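Local coordinates for adenylate cyclase-like protein (Chlamydia trachomatis, PDB 3GQS) that carries a forkhead-associated (FHA) domain, a fold that commonly recognises phosphothreonine peptides, within a longer, probably membrane-anchored protein whose own function is not established, at residues Arg47-Ile52 / Leu65-Gly70. Numbering follows the deposited sequence.
Sequences RQHAKI and LGSKNG. With PO4 (phosphate ion), chain C.
The imidazole ring of H49 has S67 CB over the centre of one face, 3.3 Å from the centroid, in a CH-pi contact. At the ring edge H49 NE2 donates to G70 O, 2.8 Å away and nearly in the ring plane. The R47 guanidinium meets a phosphate ion, probably from the crystallisation liquor, edge-on, with P in its plane and R47 NH1 2.8 Å from O3. H49 CG is anti to the backbone N (chi1 -168°), which carries the ring across to the 65-70 loop. Histidine suits this place because ND1 bonds the backbone N of S46, so the two ring nitrogens tie both loops together. A small serine lets the loop pass this close; its OG, bonded to D64, also takes a weak bond from G70 N. At G70's backbone angles a side chain would be jammed against N69 O, which suits glycine. L65 N bonds to H49 O (2.9 Å, 169°), while leucine's branched end covers the A50 backbone and aliphatic K51, CD2 meeting K51 CB at 3.8 Å. Phosphate O4 takes bonds from R47 N and R47 NH1, which a long cationic arginine allows, and S46 OG also bonds the ion, consistent with the phosphopeptide site of FHA domains. Strand 50-54 runs between strands 26-30 and 60-64, with H49 and A50 forming a classic beta bulge opposite V29, and L92 of strand 90-92 touches both residues.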
loop_
_atom_site.group_PDB
_atom_site.type_symbol
_atom_site.label_atom_id
_atom_site.label_comp_id
_atom_site.label_asym_id
_atom_site.label_seq_id
_atom_site.Cartn_x
_atom_site.Cartn_y
_atom_site.Cartn_z
ATOM N N ARG A 47 -10.060 -4.562 7.137
ATOM C CA ARG A 47 -9.225 -5.325 8.064
ATOM C C ARG A 47 -7.932 -5.743 7.339
ATOM O O ARG A 47 -6.823 -5.578 7.829
ATOM C CB ARG A 47 -9.961 -6.541 8.564
ATOM C CG ARG A 47 -11.091 -6.217 9.503
ATOM C CD ARG A 47 -12.011 -7.404 9.782
ATOM N NE ARG A 47 -13.168 -7.006 10.580
ATOM C CZ ARG A 47 -14.293 -6.443 10.113
ATOM N NH1 ARG A 47 -14.481 -6.204 8.830
ATOM N NH2 ARG A 47 -15.283 -6.179 10.937
ATOM N N GLN A 48 -8.127 -6.212 6.132
ATOM C CA GLN A 48 -7.042 -6.344 5.156
ATOM C C GLN A 48 -7.511 -5.810 3.826
ATOM O O GLN A 48 -8.483 -6.231 3.262
ATOM C CB GLN A 48 -6.535 -7.808 5.061
ATOM C CG GLN A 48 -7.559 -8.829 4.511
ATOM C CD GLN A 48 -7.016 -10.256 4.608
ATOM O OE1 GLN A 48 -5.866 -10.532 4.201
ATOM N NE2 GLN A 48 -7.815 -11.159 5.162
ATOM N N HIS A 49 -6.781 -4.841 3.326
ATOM C CA HIS A 49 -7.304 -3.987 2.314
ATOM C C HIS A 49 -6.611 -4.150 0.952
ATOM O O HIS A 49 -7.252 -4.222 -0.095
ATOM C CB HIS A 49 -7.130 -2.552 2.812
ATOM C CG HIS A 49 -7.880 -1.542 1.995
ATOM N ND1 HIS A 49 -8.890 -0.766 2.519
ATOM C CD2 HIS A 49 -7.757 -1.189 0.694
ATOM C CE1 HIS A 49 -9.383 -0.008 1.552
ATOM N NE2 HIS A 49 -8.705 -0.237 0.435
ATOM N N ALA A 50 -5.289 -4.131 1.007
ATOM C CA ALA A 50 -4.430 -4.056 -0.166
ATOM C C ALA A 50 -3.209 -4.893 0.144
ATOM O O ALA A 50 -2.807 -5.005 1.278
ATOM C CB ALA A 50 -3.988 -2.600 -0.475
ATOM N N LYS A 51 -2.613 -5.431 -0.910
ATOM C CA LYS A 51 -1.404 -6.203 -0.785
ATOM C C LYS A 51 -0.364 -5.641 -1.701
ATOM O O LYS A 51 -0.667 -5.305 -2.812
ATOM C CB LYS A 51 -1.661 -7.658 -1.140
ATOM C CG LYS A 51 -0.586 -8.519 -0.587
ATOM C CD LYS A 51 -1.092 -9.838 0.066
ATOM C CE LYS A 51 -1.664 -10.765 -0.873
ATOM N NZ LYS A 51 -2.323 -11.920 -0.105
ATOM N N ILE A 52 0.849 -5.499 -1.203
ATOM C CA ILE A 52 1.937 -4.903 -1.974
ATOM C C ILE A 52 3.021 -5.949 -2.125
ATOM O O ILE A 52 3.549 -6.452 -1.165
ATOM C CB ILE A 52 2.503 -3.599 -1.293
ATOM C CG1 ILE A 52 1.371 -2.596 -1.093
ATOM C CG2 ILE A 52 3.716 -2.986 -2.095
ATOM C CD1 ILE A 52 1.809 -1.291 -0.325
ATOM N N LEU A 65 -7.683 -6.409 -1.916
ATOM C CA LEU A 65 -8.085 -7.643 -1.203
ATOM C C LEU A 65 -9.560 -7.664 -0.824
ATOM O O LEU A 65 -9.904 -7.892 0.323
ATOM C CB LEU A 65 -7.252 -7.838 0.063
ATOM C CG LEU A 65 -5.728 -7.845 -0.087
ATOM C CD1 LEU A 65 -5.139 -7.890 1.313
ATOM C CD2 LEU A 65 -5.242 -9.022 -0.957
ATOM N N GLY A 66 -10.411 -7.420 -1.793
ATOM C CA GLY A 66 -11.849 -7.320 -1.546
ATOM C C GLY A 66 -12.189 -6.209 -0.558
ATOM O O GLY A 66 -13.106 -6.362 0.233
ATOM N N SER A 67 -11.446 -5.090 -0.632
ATOM C CA SER A 67 -11.662 -3.968 0.265
ATOM C C SER A 67 -13.053 -3.351 0.063
ATOM O O SER A 67 -13.649 -3.395 -1.025
ATOM C CB SER A 67 -10.609 -2.897 0.093
ATOM O OG SER A 67 -10.816 -2.224 -1.138
ATOM N N LYS A 68 -13.555 -2.767 1.143
ATOM C CA LYS A 68 -14.867 -2.076 1.130
ATOM C C LYS A 68 -14.877 -0.879 0.144
ATOM O O LYS A 68 -15.760 -0.766 -0.696
ATOM C CB LYS A 68 -15.216 -1.621 2.555
ATOM C CG LYS A 68 -16.693 -1.509 2.858
ATOM C CD LYS A 68 -16.974 -0.295 3.765
ATOM C CE LYS A 68 -18.420 -0.252 4.180
ATOM N NZ LYS A 68 -18.762 -1.411 5.068
ATOM N N ASN A 69 -13.834 -0.058 0.222
ATOM C CA ASN A 69 -13.700 1.248 -0.465
ATOM C C ASN A 69 -12.777 1.258 -1.702
ATOM O O ASN A 69 -12.633 2.283 -2.381
ATOM C CB ASN A 69 -13.125 2.267 0.539
ATOM C CG ASN A 69 -14.128 2.626 1.646
ATOM O OD1 ASN A 69 -15.334 2.702 1.410
ATOM N ND2 ASN A 69 -13.630 2.831 2.856
ATOM N N GLY A 70 -12.098 0.150 -1.942
ATOM C CA GLY A 70 -11.289 0.012 -3.150
ATOM C C GLY A 70 -9.889 0.531 -2.946
ATOM O O GLY A 70 -9.533 1.041 -1.890
HETATM P P PO4 C . -13.722 -5.429 5.537
HETATM O O1 PO4 C . -13.459 -5.932 4.151
HETATM O O2 PO4 C . -13.828 -3.891 5.340
HETATM O O3 PO4 C . -15.004 -6.009 6.107
HETATM O O4 PO4 C . -12.725 -5.730 6.615
#